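Local coordinates for autoinducer 2-binding protein LsrB (Clostridium saccharobutylicum DSM 13864, PDB 6DSP), which binds the quorum-sensing signal autoinducer-2, in its cyclic tetrahydroxytetrahydrofuran form, in a pocket of its periplasmic binding protein fold, at residues T335-T338 with K339-N343; N254-K257 with Q258-N261; I71-A74 with V75-T79; S38-K41 with G42-K45; S170-V173 with E174-Y178. One frame throughout, in Å; residues are numbered along the deposited sequence.

In the fold
Along the chain the order is contacts 4, 3, 5, 2 and 1. Contacts 4 and 3, on helices 34-50 and 64-76, belong to the lobe of the large mixed sheet, their centres about 21 Å apart. Contact 5, on helix 166-182, and contact 2, at the start of helix 257-261, belong to the lobe of the four-stranded parallel sheet. Contact 1 takes in strand 335-337, which pairs with strand 268-270, and the turn after it; it touches contact 2, with centres about 10 Å apart. Contact 5 reaches the signal through Trp171, while contact 3 is peripheral. Residues from both lobes bind the signal, as in periplasmic binding proteins, whose ligand sits in the cleft between lobes.

Contact 1: residues T335-T338 with K339-N343; sequences TIFT and KDNMN
Asn341 reaches back to strand 335-337 and ties both polar atoms of its amide to the backbone of Ile336 and Thr338. From CB, the chi1 of 66° sets CG between the residue's own N and carbonyl carbon, which turns the side chain back along the chain. Asn341 CG comes 3.8 Å from Ile336 O. On one branch, Asn341 OD1 takes the N-H of Thr338 N at 2.9 Å, in a nearly straight bond; the same oxygen lies at the edge of the Phe337 ring, and 3.1 Å from Thr338 O, a meeting of two acceptors without a bond. On the other branch, Asn341 ND2 donates to Ile336 O at 2.9 Å, with the acceptor close to the amide plane. Together the two bonds fix the rotation of the amide.

Here the chain leaves the two-stranded antiparallel ribbon of 268-270 and 335-337 through an ST turn: Asp340 N donates to Thr338 OG1 at 3.0 Å. The carbonyl of the same threonine is gripped twice. Met342 N approaches Thr338 O nearly end-on at 2.9 Å, whereas Asn341 N reaches Thr338 O at 3.2 Å from well above the carbonyl plane. The Met342 chain then runs extended to touch Lys257 and Cys260 of helix 257-261. Lys339 NZ forms a salt bridge with Asp340 OD1 at 3.1 Å, while the Phe337 ring packs on Trp268 and meets Tyr345 edge-to-face.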
loop_
_atom_site.group_PDB
_atom_site.type_symbol
_atom_site.label_atom_id
_atom_site.label_comp_id
_atom_site.label_asym_id
_atom_site.label_seq_id
_atom_site.Cartn_x
_atom_site.Cartn_y
_atom_site.Cartn_z
ATOM N N THR A 335 -2.175 -6.677 -9.786
ATOM C CA THR A 335 -3.290 -7.563 -10.088
ATOM C C THR A 335 -4.587 -6.775 -10.049
ATOM O O THR A 335 -4.833 -6.031 -9.096
ATOM C CB THR A 335 -3.363 -8.712 -9.070
ATOM O OG1 THR A 335 -2.071 -9.338 -8.980
ATOM C CG2 THR A 335 -4.426 -9.730 -9.508
ATOM N N ILE A 336 -5.432 -6.952 -11.071
ATOM C CA ILE A 336 -6.764 -6.361 -11.099
ATOM C C ILE A 336 -7.774 -7.474 -10.873
ATOM O O ILE A 336 -7.764 -8.472 -11.607
ATOM C CB ILE A 336 -7.030 -5.623 -12.423
ATOM C CG1 ILE A 336 -6.055 -4.454 -12.583
ATOM C CG2 ILE A 336 -8.448 -5.119 -12.459
ATOM C CD1 ILE A 336 -6.047 -3.877 -13.983
ATOM N N PHE A 337 -8.640 -7.310 -9.872
ATOM C CA PHE A 337 -9.640 -8.317 -9.527
ATOM C C PHE A 337 -11.020 -7.899 -10.011
ATOM O O PHE A 337 -11.411 -6.724 -9.906
ATOM C CB PHE A 337 -9.738 -8.522 -8.013
ATOM C CG PHE A 337 -8.439 -8.822 -7.352
ATOM C CD1 PHE A 337 -7.845 -10.073 -7.463
ATOM C CD2 PHE A 337 -7.801 -7.848 -6.581
ATOM C CE1 PHE A 337 -6.646 -10.354 -6.824
ATOM C CE2 PHE A 337 -6.600 -8.149 -5.933
ATOM C CZ PHE A 337 -6.015 -9.385 -6.078
ATOM N N THR A 338 -11.761 -8.867 -10.542
ATOM C CA THR A 338 -13.197 -8.743 -10.756
ATOM C C THR A 338 -13.832 -10.060 -10.308
ATOM O O THR A 338 -13.140 -10.980 -9.856
ATOM C CB THR A 338 -13.561 -8.496 -12.227
ATOM O OG1 THR A 338 -13.381 -9.723 -12.957
ATOM C CG2 THR A 338 -12.756 -7.342 -12.829
ATOM N N LYS A 339 -15.157 -10.171 -10.434
ATOM C CA LYS A 339 -15.785 -11.433 -10.082
ATOM C C LYS A 339 -15.251 -12.581 -10.931
ATOM O O LYS A 339 -15.373 -13.742 -10.532
ATOM C CB LYS A 339 -17.307 -11.294 -10.233
ATOM C CG LYS A 339 -17.786 -11.241 -11.683
ATOM C CD LYS A 339 -19.298 -11.170 -11.747
ATOM C CE LYS A 339 -19.751 -10.826 -13.146
ATOM N NZ LYS A 339 -19.257 -11.804 -14.154
ATOM N N ASP A 340 -14.667 -12.289 -12.097
ATOM C CA ASP A 340 -14.244 -13.357 -13.000
ATOM C C ASP A 340 -12.925 -14.002 -12.595
ATOM O O ASP A 340 -12.656 -15.133 -13.008
ATOM C CB ASP A 340 -14.129 -12.817 -14.423
ATOM C CG ASP A 340 -15.462 -12.445 -15.006
ATOM O OD1 ASP A 340 -16.485 -13.018 -14.555
ATOM O OD2 ASP A 340 -15.475 -11.582 -15.910
ATOM N N ASN A 341 -12.079 -13.323 -11.809
ATOM C CA ASN A 341 -10.841 -13.947 -11.355
ATOM C C ASN A 341 -10.628 -13.933 -9.849
ATOM O O ASN A 341 -9.659 -14.557 -9.390
ATOM C CB ASN A 341 -9.615 -13.320 -12.040
ATOM C CG ASN A 341 -9.398 -11.863 -11.636
ATOM O OD1 ASN A 341 -10.268 -11.255 -11.020
ATOM N ND2 ASN A 341 -8.222 -11.302 -11.945
ATOM N N MET A 342 -11.476 -13.246 -9.060
ATOM C CA MET A 342 -11.162 -13.082 -7.638
ATOM C C MET A 342 -11.077 -14.422 -6.917
ATOM O O MET A 342 -10.343 -14.551 -5.923
ATOM C CB MET A 342 -12.190 -12.174 -6.956
ATOM C CG MET A 342 -13.578 -12.798 -6.871
ATOM S SD MET A 342 -14.755 -11.570 -6.295
ATOM C CE MET A 342 -16.179 -12.619 -5.960
ATOM N N ASN A 343 -11.810 -15.426 -7.384
ATOM C CA ASN A 343 -11.816 -16.710 -6.699
ATOM C C ASN A 343 -10.582 -17.538 -7.009
ATOM O O ASN A 343 -10.420 -18.621 -6.431
ATOM C CB ASN A 343 -13.104 -17.474 -7.016
ATOM C CG ASN A 343 -14.320 -16.761 -6.485
ATOM O OD1 ASN A 343 -14.337 -16.341 -5.324
ATOM N ND2 ASN A 343 -15.322 -16.574 -7.335
#

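Contact 2: residues N254-K257 with Q258-N261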
loop_
_atom_site.group_PDB
_atom_site.type_symbol
_atom_site.label_atom_id
_atom_site.label_comp_id
_atom_site.label_asym_id
_atom_site.label_seq_id
_atom_site.Cartn_x
_atom_site.Cartn_y
_atom_site.Cartn_z
ATOM N N ASN A 254 -9.615 -11.420 -0.531
ATOM C CA ASN A 254 -10.587 -12.064 0.350
ATOM C C ASN A 254 -11.463 -11.032 1.058
ATOM O O ASN A 254 -12.649 -11.295 1.297
ATOM C CB ASN A 254 -9.906 -12.960 1.390
ATOM C CG ASN A 254 -9.386 -14.269 0.812
ATOM O OD1 ASN A 254 -9.518 -14.551 -0.378
ATOM N ND2 ASN A 254 -8.768 -15.082 1.671
ATOM N N SER A 255 -10.909 -9.855 1.390
ATOM C CA SER A 255 -11.681 -8.865 2.121
ATOM C C SER A 255 -12.786 -8.251 1.278
ATOM O O SER A 255 -13.692 -7.622 1.837
ATOM C CB SER A 255 -10.777 -7.768 2.702
ATOM O OG SER A 255 -10.285 -6.934 1.668
ATOM N N MET A 256 -12.732 -8.402 -0.058
ATOM C CA MET A 256 -13.697 -7.762 -0.945
ATOM C C MET A 256 -14.617 -8.732 -1.656
ATOM O O MET A 256 -15.536 -8.271 -2.341
ATOM C CB MET A 256 -12.994 -6.903 -2.010
ATOM C CG MET A 256 -12.094 -5.804 -1.446
ATOM S SD MET A 256 -12.997 -4.615 -0.413
ATOM C CE MET A 256 -14.171 -3.944 -1.629
ATOM N N LYS A 257 -14.401 -10.043 -1.535
ATOM C CA LYS A 257 -15.167 -10.979 -2.354
ATOM C C LYS A 257 -16.660 -10.845 -2.109
ATOM O O LYS A 257 -17.454 -10.882 -3.061
ATOM C CB LYS A 257 -14.712 -12.410 -2.111
ATOM C CG LYS A 257 -13.363 -12.724 -2.740
ATOM C CD LYS A 257 -12.936 -14.104 -2.336
ATOM C CE LYS A 257 -11.556 -14.444 -2.869
ATOM N NZ LYS A 257 -11.108 -15.779 -2.363
ATOM N N GLN A 258 -17.075 -10.713 -0.842
ATOM C CA GLN A 258 -18.506 -10.657 -0.569
ATOM C C GLN A 258 -19.133 -9.397 -1.154
ATOM O O GLN A 258 -20.224 -9.450 -1.722
ATOM C CB GLN A 258 -18.789 -10.762 0.932
ATOM C CG GLN A 258 -20.270 -10.984 1.202
ATOM C CD GLN A 258 -20.722 -12.302 0.612
ATOM O OE1 GLN A 258 -21.564 -12.345 -0.298
ATOM N NE2 GLN A 258 -20.173 -13.398 1.137
ATOM N N TYR A 259 -18.450 -8.255 -1.030
ATOM C CA TYR A 259 -18.953 -7.030 -1.646
ATOM C C TYR A 259 -19.094 -7.198 -3.146
ATOM O O TYR A 259 -20.045 -6.692 -3.752
ATOM C CB TYR A 259 -18.022 -5.841 -1.358
ATOM C CG TYR A 259 -18.000 -5.418 0.105
ATOM C CD1 TYR A 259 -19.173 -5.033 0.757
ATOM C CD2 TYR A 259 -16.798 -5.427 0.852
ATOM C CE1 TYR A 259 -19.166 -4.690 2.100
ATOM C CE2 TYR A 259 -16.773 -5.059 2.199
ATOM C CZ TYR A 259 -17.969 -4.700 2.817
ATOM O OH TYR A 259 -17.922 -4.371 4.146
ATOM N N CYS A 260 -18.142 -7.883 -3.767
ATOM C CA CYS A 260 -18.220 -8.074 -5.208
ATOM C C CYS A 260 -19.349 -9.036 -5.578
ATOM O O CYS A 260 -20.135 -8.763 -6.506
ATOM C CB CYS A 260 -16.833 -8.515 -5.714
ATOM S SG CYS A 260 -16.737 -8.637 -7.505
ATOM N N ASN A 261 -19.494 -10.126 -4.814
ATOM C CA ASN A 261 -20.594 -11.069 -5.054
ATOM C C ASN A 261 -21.953 -10.412 -4.835
ATOM O O ASN A 261 -22.940 -10.789 -5.485
ATOM C CB ASN A 261 -20.460 -12.301 -4.151
ATOM C CG ASN A 261 -19.387 -13.256 -4.636
ATOM O OD1 ASN A 261 -19.200 -13.422 -5.840
ATOM N ND2 ASN A 261 -18.693 -13.899 -3.712
HETATM O O HOH W 1 -15.363 -11.080 1.588
HETATM O O HOH W 2 -16.342 -8.447 1.275
#
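Met256 and Tyr259 meet across the first turn of the short helix 257-261, in the lobe of the four-stranded parallel sheet. Theirs is a Met-aromatic contact: Met256 SD lies 5.3 Å from the centroid of the Tyr259 ring, in an oblique position well off the ring normal. The methionine chain bends at both chi2 (-60°) and chi3, which curls its end back toward the tyrosine and brings Met256 CE to 3.9 Å from Tyr259 CD2. Beyond this pair, Met256 also packs on Leu265 and Trp268, and Tyr259 rests on Pro229 and Ala232 of helix 227-237, with its OH hydrogen-bonded to Gln233.

Two direct backbone bonds start the helix. Cys260 N donates to Met256 O at 3.0 Å and Asn261 N to Lys257 O at 2.8 Å.

One step earlier, the same four-residue spacing is filled by water. Water 1 donates to Asn254 O at 2.7 Å and accepts from Gln258 N at 3.0 Å. Water 2 does the same between the next pair, donating to Ser255 O at 2.8 Å and accepting from Tyr259 N at 3.1 Å. The two bridges satisfy N-H groups at the start of the helix and carry its bonding pattern back into the preceding loop.

The remaining polar contact is made by a charged group. The extended Lys257 chain runs back over the turn, and its NZ donates both to Asn254 OD1, from a position tilted off the amide carbonyl plane, and to Tyr345 O.

Contact 3: residues I71-A74 with V75-T79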
loop_
_atom_site.group_PDB
_atom_site.type_symbol
_atom_site.label_atom_id
_atom_site.label_comp_id
_atom_site.label_asym_id
_atom_site.label_seq_id
_atom_site.Cartn_x
_atom_site.Cartn_y
_atom_site.Cartn_z
ATOM N N ILE A 71 9.458 0.034 17.149
ATOM C CA ILE A 71 10.861 0.058 16.719
ATOM C C ILE A 71 11.790 0.046 17.932
ATOM O O ILE A 71 12.722 -0.759 17.997
ATOM C CB ILE A 71 11.123 1.310 15.854
ATOM C CG1 ILE A 71 10.354 1.198 14.525
ATOM C CG2 ILE A 71 12.630 1.505 15.627
ATOM C CD1 ILE A 71 10.163 2.554 13.860
ATOM N N ASN A 72 11.572 0.970 18.885
ATOM C CA ASN A 72 12.451 1.055 20.056
ATOM C C ASN A 72 12.485 -0.256 20.818
ATOM O O ASN A 72 13.565 -0.690 21.248
ATOM C CB ASN A 72 11.961 2.149 20.992
ATOM C CG ASN A 72 12.164 3.562 20.448
ATOM O OD1 ASN A 72 12.909 3.813 19.466
ATOM N ND2 ASN A 72 11.505 4.499 21.117
ATOM N N LYS A 73 11.320 -0.881 21.032
ATOM C CA LYS A 73 11.298 -2.121 21.807
ATOM C C LYS A 73 12.054 -3.226 21.069
ATOM O O LYS A 73 12.786 -4.006 21.680
ATOM C CB LYS A 73 9.862 -2.540 22.095
ATOM C CG LYS A 73 9.748 -3.849 22.847
ATOM C CD LYS A 73 8.303 -4.158 23.231
ATOM C CE LYS A 73 8.222 -5.461 24.011
ATOM N NZ LYS A 73 6.933 -5.586 24.738
ATOM N N ALA A 74 11.901 -3.301 19.744
ATOM C CA ALA A 74 12.605 -4.323 18.975
ATOM C C ALA A 74 14.107 -4.105 19.035
ATOM O O ALA A 74 14.879 -5.064 19.187
ATOM C CB ALA A 74 12.108 -4.307 17.529
ATOM N N VAL A 75 14.541 -2.851 18.967
ATOM C CA VAL A 75 15.957 -2.537 19.095
ATOM C C VAL A 75 16.453 -2.973 20.469
ATOM O O VAL A 75 17.489 -3.653 20.601
ATOM C CB VAL A 75 16.203 -1.029 18.850
ATOM C CG1 VAL A 75 17.644 -0.656 19.217
ATOM C CG2 VAL A 75 15.899 -0.678 17.386
ATOM N N GLN A 76 15.701 -2.607 21.507
ATOM C CA GLN A 76 16.120 -2.919 22.879
ATOM C C GLN A 76 16.263 -4.413 23.093
ATOM O O GLN A 76 17.093 -4.864 23.913
ATOM C CB GLN A 76 15.063 -2.398 23.849
ATOM C CG GLN A 76 15.092 -0.899 23.951
ATOM C CD GLN A 76 13.876 -0.297 24.597
ATOM O OE1 GLN A 76 12.990 -0.997 25.060
ATOM N NE2 GLN A 76 13.825 1.021 24.622
ATOM N N GLN A 77 15.427 -5.197 22.423
ATOM C CA GLN A 77 15.450 -6.641 22.545
ATOM C C GLN A 77 16.535 -7.293 21.707
ATOM O O GLN A 77 16.683 -8.520 21.770
ATOM C CB GLN A 77 14.083 -7.201 22.178
ATOM C CG GLN A 77 13.033 -6.784 23.165
ATOM C CD GLN A 77 11.666 -7.299 22.789
ATOM O OE1 GLN A 77 11.453 -7.782 21.670
ATOM N NE2 GLN A 77 10.731 -7.226 23.733
ATOM N N GLY A 78 17.301 -6.509 20.942
ATOM C CA GLY A 78 18.403 -7.075 20.186
ATOM C C GLY A 78 18.031 -7.626 18.830
ATOM O O GLY A 78 18.741 -8.503 18.318
ATOM N N THR A 79 16.952 -7.124 18.211
ATOM C CA THR A 79 16.635 -7.602 16.878
ATOM C C THR A 79 17.796 -7.283 15.947
ATOM O O THR A 79 18.544 -6.314 16.146
ATOM C CB THR A 79 15.341 -6.970 16.349
ATOM O OG1 THR A 79 14.913 -7.737 15.224
ATOM C CG2 THR A 79 15.537 -5.492 15.907
#
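Ala74 O receives the N-H of Thr79 N at 3.1 Å, and with that bond helix 64-76 ends. A second bond nests inside it, Gly78 N to Val75 O at 2.9 Å, and with the positive phi of Gly78 (86°) this is a Schellman motif. Gln77 N, one residue earlier, still makes a helical bond to Lys73 O at 3.0 Å and adds a weak one to Ala74 O. Further up, Val75 N and Gln76 N keep the regular pattern with Ile71 O and Asn72 O.

Among the side chains, Gln77 lays its amide obliquely across the Lys73 chain, with Gln77 NE2 3.6 Å from Lys73 CG. A chi1 of -165° at Thr79 places CG2 between its own N and carbonyl carbon, turning that methyl to Ala74 CB at 4.0 Å and OG1 to Thr25 OG1 and Ala81 O, to which it is hydrogen-bonded.

Outside this turn, Ile71 packs on Ile27 of strand 23-27 and on Ala95 and Leu96 of helix 89-101, where Val75 also touches Ala99. The backbone angles at Gly78 would jam a CB against the preceding carbonyl oxygen; this geometry by itself calls for glycine where the chain turns toward strand 81-84.

Contact 4: residues S38-K41 with G42-K45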
loop_
_atom_site.group_PDB
_atom_site.type_symbol
_atom_site.label_atom_id
_atom_site.label_comp_id
_atom_site.label_asym_id
_atom_site.label_seq_id
_atom_site.Cartn_x
_atom_site.Cartn_y
_atom_site.Cartn_z
ATOM N N SER A 38 -2.173 -10.728 5.745
ATOM C CA SER A 38 -1.780 -11.568 4.616
ATOM C C SER A 38 -0.305 -11.395 4.277
ATOM O O SER A 38 0.383 -12.372 3.929
ATOM C CB SER A 38 -2.673 -11.264 3.424
ATOM O OG SER A 38 -3.942 -11.878 3.598
ATOM N N ALA A 39 0.218 -10.170 4.424
ATOM C CA ALA A 39 1.633 -9.981 4.153
ATOM C C ALA A 39 2.467 -10.772 5.151
ATOM O O ALA A 39 3.481 -11.388 4.792
ATOM C CB ALA A 39 1.978 -8.499 4.212
ATOM N N ASN A 40 2.058 -10.764 6.425
ATOM C CA ASN A 40 2.810 -11.534 7.409
ATOM C C ASN A 40 2.667 -13.028 7.164
ATOM O O ASN A 40 3.610 -13.786 7.396
ATOM C CB ASN A 40 2.361 -11.175 8.817
ATOM C CG ASN A 40 3.143 -11.937 9.868
ATOM O OD1 ASN A 40 4.389 -11.911 9.884
ATOM N ND2 ASN A 40 2.422 -12.665 10.711
ATOM N N LYS A 41 1.493 -13.491 6.725
ATOM C CA LYS A 41 1.390 -14.920 6.434
ATOM C C LYS A 41 2.440 -15.328 5.403
ATOM O O LYS A 41 3.096 -16.377 5.531
ATOM C CB LYS A 41 -0.035 -15.277 6.004
ATOM C CG LYS A 41 -1.001 -15.220 7.163
ATOM C CD LYS A 41 -2.446 -15.451 6.685
ATOM C CE LYS A 41 -3.439 -15.285 7.829
ATOM N NZ LYS A 41 -4.834 -15.273 7.294
ATOM N N GLY A 42 2.669 -14.474 4.413
ATOM C CA GLY A 42 3.711 -14.753 3.436
ATOM C C GLY A 42 5.104 -14.668 4.023
ATOM O O GLY A 42 5.943 -15.560 3.799
ATOM N N ALA A 43 5.365 -13.635 4.825
ATOM C CA ALA A 43 6.685 -13.534 5.435
ATOM C C ALA A 43 6.981 -14.738 6.315
ATOM O O ALA A 43 8.112 -15.238 6.327
ATOM C CB ALA A 43 6.782 -12.239 6.236
ATOM N N GLN A 44 5.980 -15.225 7.051
ATOM C CA GLN A 44 6.207 -16.390 7.900
ATOM C C GLN A 44 6.489 -17.632 7.060
ATOM O O GLN A 44 7.415 -18.400 7.357
ATOM C CB GLN A 44 5.006 -16.638 8.819
ATOM C CG GLN A 44 4.735 -15.555 9.837
ATOM C CD GLN A 44 5.951 -15.244 10.708
ATOM O OE1 GLN A 44 6.663 -16.160 11.157
ATOM N NE2 GLN A 44 6.162 -13.977 11.002
ATOM N N LYS A 45 5.675 -17.870 6.016
ATOM C CA LYS A 45 5.857 -19.059 5.192
ATOM C C LYS A 45 7.247 -19.094 4.563
ATOM O O LYS A 45 7.945 -20.116 4.621
ATOM C CB LYS A 45 4.776 -19.115 4.122
ATOM C CG LYS A 45 4.939 -20.305 3.187
ATOM C CD LYS A 45 3.918 -20.251 2.060
ATOM C CE LYS A 45 4.562 -19.780 0.763
ATOM N NZ LYS A 45 5.675 -20.691 0.353
#
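Gln44 NE2 is held by two acceptors, Asn40 OD1 one helical turn earlier and Val54 O on strand 53-56. Both segments belong to helix 34-50, the helix of the beta-alpha-beta unit that joins strand 23-27 to strand 53-56, and through Gln44 it is tied to the second of those strands.

The bond from Gln44 NE2 to Asn40 OD1 measures 2.9 Å and is practically straight (179°). The oxygen lies in the amide plane of Gln44, while the nitrogen sits only moderately off the carbonyl plane of Asn40; the two amide planes are turned 62° apart. The torsions explain the meeting. With chi1 at -179° the Asn40 amide swings forward along the helix, and the bend at chi2 of Gln44 folds its amide back to meet it. Gln44 CG meanwhile passes 3.2 Å from Asn40 O. With two acceptors on one nitrogen, the glutamine amide has little freedom to rotate.

Beneath this pair run four regular backbone bonds: Gly42 N to Ser38 O, Ala43 N to Ala39 O, Gln44 N to Asn40 O and Lys45 N to Lys41 O. The shortest of them, Gln44 N to Asn40 O, is 2.8 Å, so Asn40 and Gln44 are joined through both backbone and side chain.

On the inner side, Asn40 and Ala43 pack on Phe26 of strand 23-27, and Ala43 also touches Cys281 of helix 273-288. At the other end of the segment, Ser38 OG is hydrogen-bonded to Phe347 OXT, an oxygen of the C-terminal carboxylate.

Contact 5: residues S170-V173 with E174-Y178; sequences SWQV and EGEKY. With PAV ((2R,4S)-2-methyl-2,3,3,4-tetrahydroxytetrahydrofuran), chain C.
Gln172 and Glu176 cross obliquely one turn apart, Gln172 NE2 lying 3.6 Å from Glu176 CG, while Gln172 NE2 and both carboxylate oxygens of Glu176 find their partners in other residues. Gln172 NE2 donates to Asn193 OD1. Glu176 OE1 accepts from Tyr156 OH and Trp158 NE1, and OE2 from Asn188 ND2; three hydrogen-bond donors thus hold the carboxylate, with Lys180 as a long, weak ion pair to OE2. Glu176 bends at chi2 (-70°), with its CG only 3.3 Å from Gln172 O.

Helix 166-182, which links strand 155-160 to strand 187-195 in a beta-alpha-beta unit, carries these residues, and its backbone follows the regular pattern. Gly175 N bonds to Trp171 O at 2.7 Å and Glu176 N to Gln172 O at 2.8 Å. Lys177 NZ forms a salt bridge with Glu174 OE2 at 3.1 Å. Ser170 OG is hydrogen-bonded to Asp167 O.

Trp171 extends into the signal pocket. Its CH2 stands 3.5 Å from O13 of the bound signal, and O2 of the ligand lies in the plane of the indole, off Trp171 CZ3 at 3.6 Å. The indole gives van der Waals contact, while Lys29, Asp110, Asp167, Gln168 and Ser225 N hydrogen-bond to the ligand.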
loop_
_atom_site.group_PDB
_atom_site.type_symbol
_atom_site.label_atom_id
_atom_site.label_comp_id
_atom_site.label_asym_id
_atom_site.label_seq_id
_atom_site.Cartn_x
_atom_site.Cartn_y
_atom_site.Cartn_z
ATOM N N SER A 170 1.660 9.555 -2.709
ATOM C CA SER A 170 2.358 9.588 -3.991
ATOM C C SER A 170 1.441 9.122 -5.111
ATOM O O SER A 170 1.508 9.652 -6.229
ATOM C CB SER A 170 3.672 8.792 -3.939
ATOM O OG SER A 170 3.482 7.389 -3.938
ATOM N N TRP A 171 0.560 8.163 -4.827
ATOM C CA TRP A 171 -0.381 7.714 -5.845
ATOM C C TRP A 171 -1.424 8.777 -6.150
ATOM O O TRP A 171 -1.808 8.938 -7.305
ATOM C CB TRP A 171 -1.054 6.410 -5.424
ATOM C CG TRP A 171 -0.104 5.343 -4.979
ATOM C CD1 TRP A 171 1.206 5.203 -5.284
ATOM C CD2 TRP A 171 -0.413 4.305 -4.041
ATOM N NE1 TRP A 171 1.744 4.132 -4.605
ATOM C CE2 TRP A 171 0.763 3.571 -3.829
ATOM C CE3 TRP A 171 -1.580 3.922 -3.358
ATOM C CZ2 TRP A 171 0.802 2.469 -2.971
ATOM C CZ3 TRP A 171 -1.526 2.846 -2.489
ATOM C CH2 TRP A 171 -0.336 2.135 -2.301
ATOM N N GLN A 172 -1.940 9.461 -5.126
ATOM C CA GLN A 172 -2.909 10.526 -5.337
ATOM C C GLN A 172 -2.306 11.619 -6.199
ATOM O O GLN A 172 -2.935 12.072 -7.153
ATOM C CB GLN A 172 -3.390 11.062 -3.988
ATOM C CG GLN A 172 -4.579 11.973 -4.061
ATOM C CD GLN A 172 -4.278 13.432 -4.264
ATOM O OE1 GLN A 172 -3.177 13.819 -4.553
ATOM N NE2 GLN A 172 -5.309 14.242 -4.138
ATOM N N VAL A 173 -1.061 11.980 -5.936
ATOM C CA VAL A 173 -0.439 13.049 -6.720
ATOM C C VAL A 173 -0.338 12.646 -8.181
ATOM O O VAL A 173 -0.664 13.430 -9.083
ATOM C CB VAL A 173 0.930 13.419 -6.125
ATOM C CG1 VAL A 173 1.694 14.287 -7.084
ATOM C CG2 VAL A 173 0.738 14.121 -4.788
ATOM N N GLU A 174 0.115 11.422 -8.443
ATOM C CA GLU A 174 0.259 10.976 -9.825
ATOM C C GLU A 174 -1.090 10.720 -10.475
ATOM O O GLU A 174 -1.263 11.021 -11.669
ATOM C CB GLU A 174 1.122 9.723 -9.878
ATOM C CG GLU A 174 2.601 10.007 -9.562
ATOM C CD GLU A 174 3.166 11.084 -10.470
ATOM O OE1 GLU A 174 2.921 11.005 -11.683
ATOM O OE2 GLU A 174 3.798 12.031 -9.950
ATOM N N GLY A 175 -2.056 10.183 -9.727
ATOM C CA GLY A 175 -3.379 9.960 -10.286
ATOM C C GLY A 175 -4.071 11.260 -10.642
ATOM O O GLY A 175 -4.723 11.358 -11.683
ATOM N N GLU A 176 -3.912 12.283 -9.802
ATOM C CA GLU A 176 -4.488 13.587 -10.107
ATOM C C GLU A 176 -3.854 14.196 -11.349
ATOM O O GLU A 176 -4.556 14.792 -12.168
ATOM C CB GLU A 176 -4.348 14.547 -8.924
ATOM C CG GLU A 176 -5.321 14.300 -7.786
ATOM C CD GLU A 176 -6.752 14.661 -8.187
ATOM O OE1 GLU A 176 -7.461 13.766 -8.610
ATOM O OE2 GLU A 176 -7.162 15.848 -8.153
ATOM N N LYS A 177 -2.528 14.103 -11.490
ATOM C CA LYS A 177 -1.888 14.614 -12.702
ATOM C C LYS A 177 -2.423 13.897 -13.935
ATOM O O LYS A 177 -2.684 14.526 -14.976
ATOM C CB LYS A 177 -0.374 14.422 -12.595
ATOM C CG LYS A 177 0.342 15.331 -11.629
ATOM C CD LYS A 177 1.824 14.960 -11.651
ATOM C CE LYS A 177 2.625 15.688 -10.607
ATOM N NZ LYS A 177 3.979 15.042 -10.460
ATOM N N TYR A 178 -2.601 12.586 -13.836
ATOM C CA TYR A 178 -3.092 11.788 -14.950
ATOM C C TYR A 178 -4.519 12.176 -15.301
ATOM O O TYR A 178 -4.845 12.371 -16.482
ATOM C CB TYR A 178 -2.984 10.316 -14.575
ATOM C CG TYR A 178 -3.427 9.309 -15.618
ATOM C CD1 TYR A 178 -2.689 9.097 -16.787
ATOM C CD2 TYR A 178 -4.564 8.540 -15.413
ATOM C CE1 TYR A 178 -3.079 8.161 -17.705
ATOM C CE2 TYR A 178 -4.956 7.609 -16.326
ATOM C CZ TYR A 178 -4.214 7.416 -17.475
ATOM O OH TYR A 178 -4.582 6.465 -18.379
HETATM O O2 PAV C . -3.327 0.597 -0.325
HETATM C C2 PAV C . -2.693 -0.194 0.701
HETATM C C1 PAV C . -2.916 -1.710 0.507
HETATM O O5 PAV C . -3.522 0.111 1.955
HETATM C C5 PAV C . -2.718 -0.122 3.028
HETATM C C4 PAV C . -1.289 -0.353 2.502
HETATM O O4 PAV C . -0.345 0.369 3.288
HETATM C C3 PAV C . -1.413 0.126 1.052
HETATM O O3 PAV C . -0.498 -0.550 0.233
HETATM O O13 PAV C . -1.229 1.522 0.985
#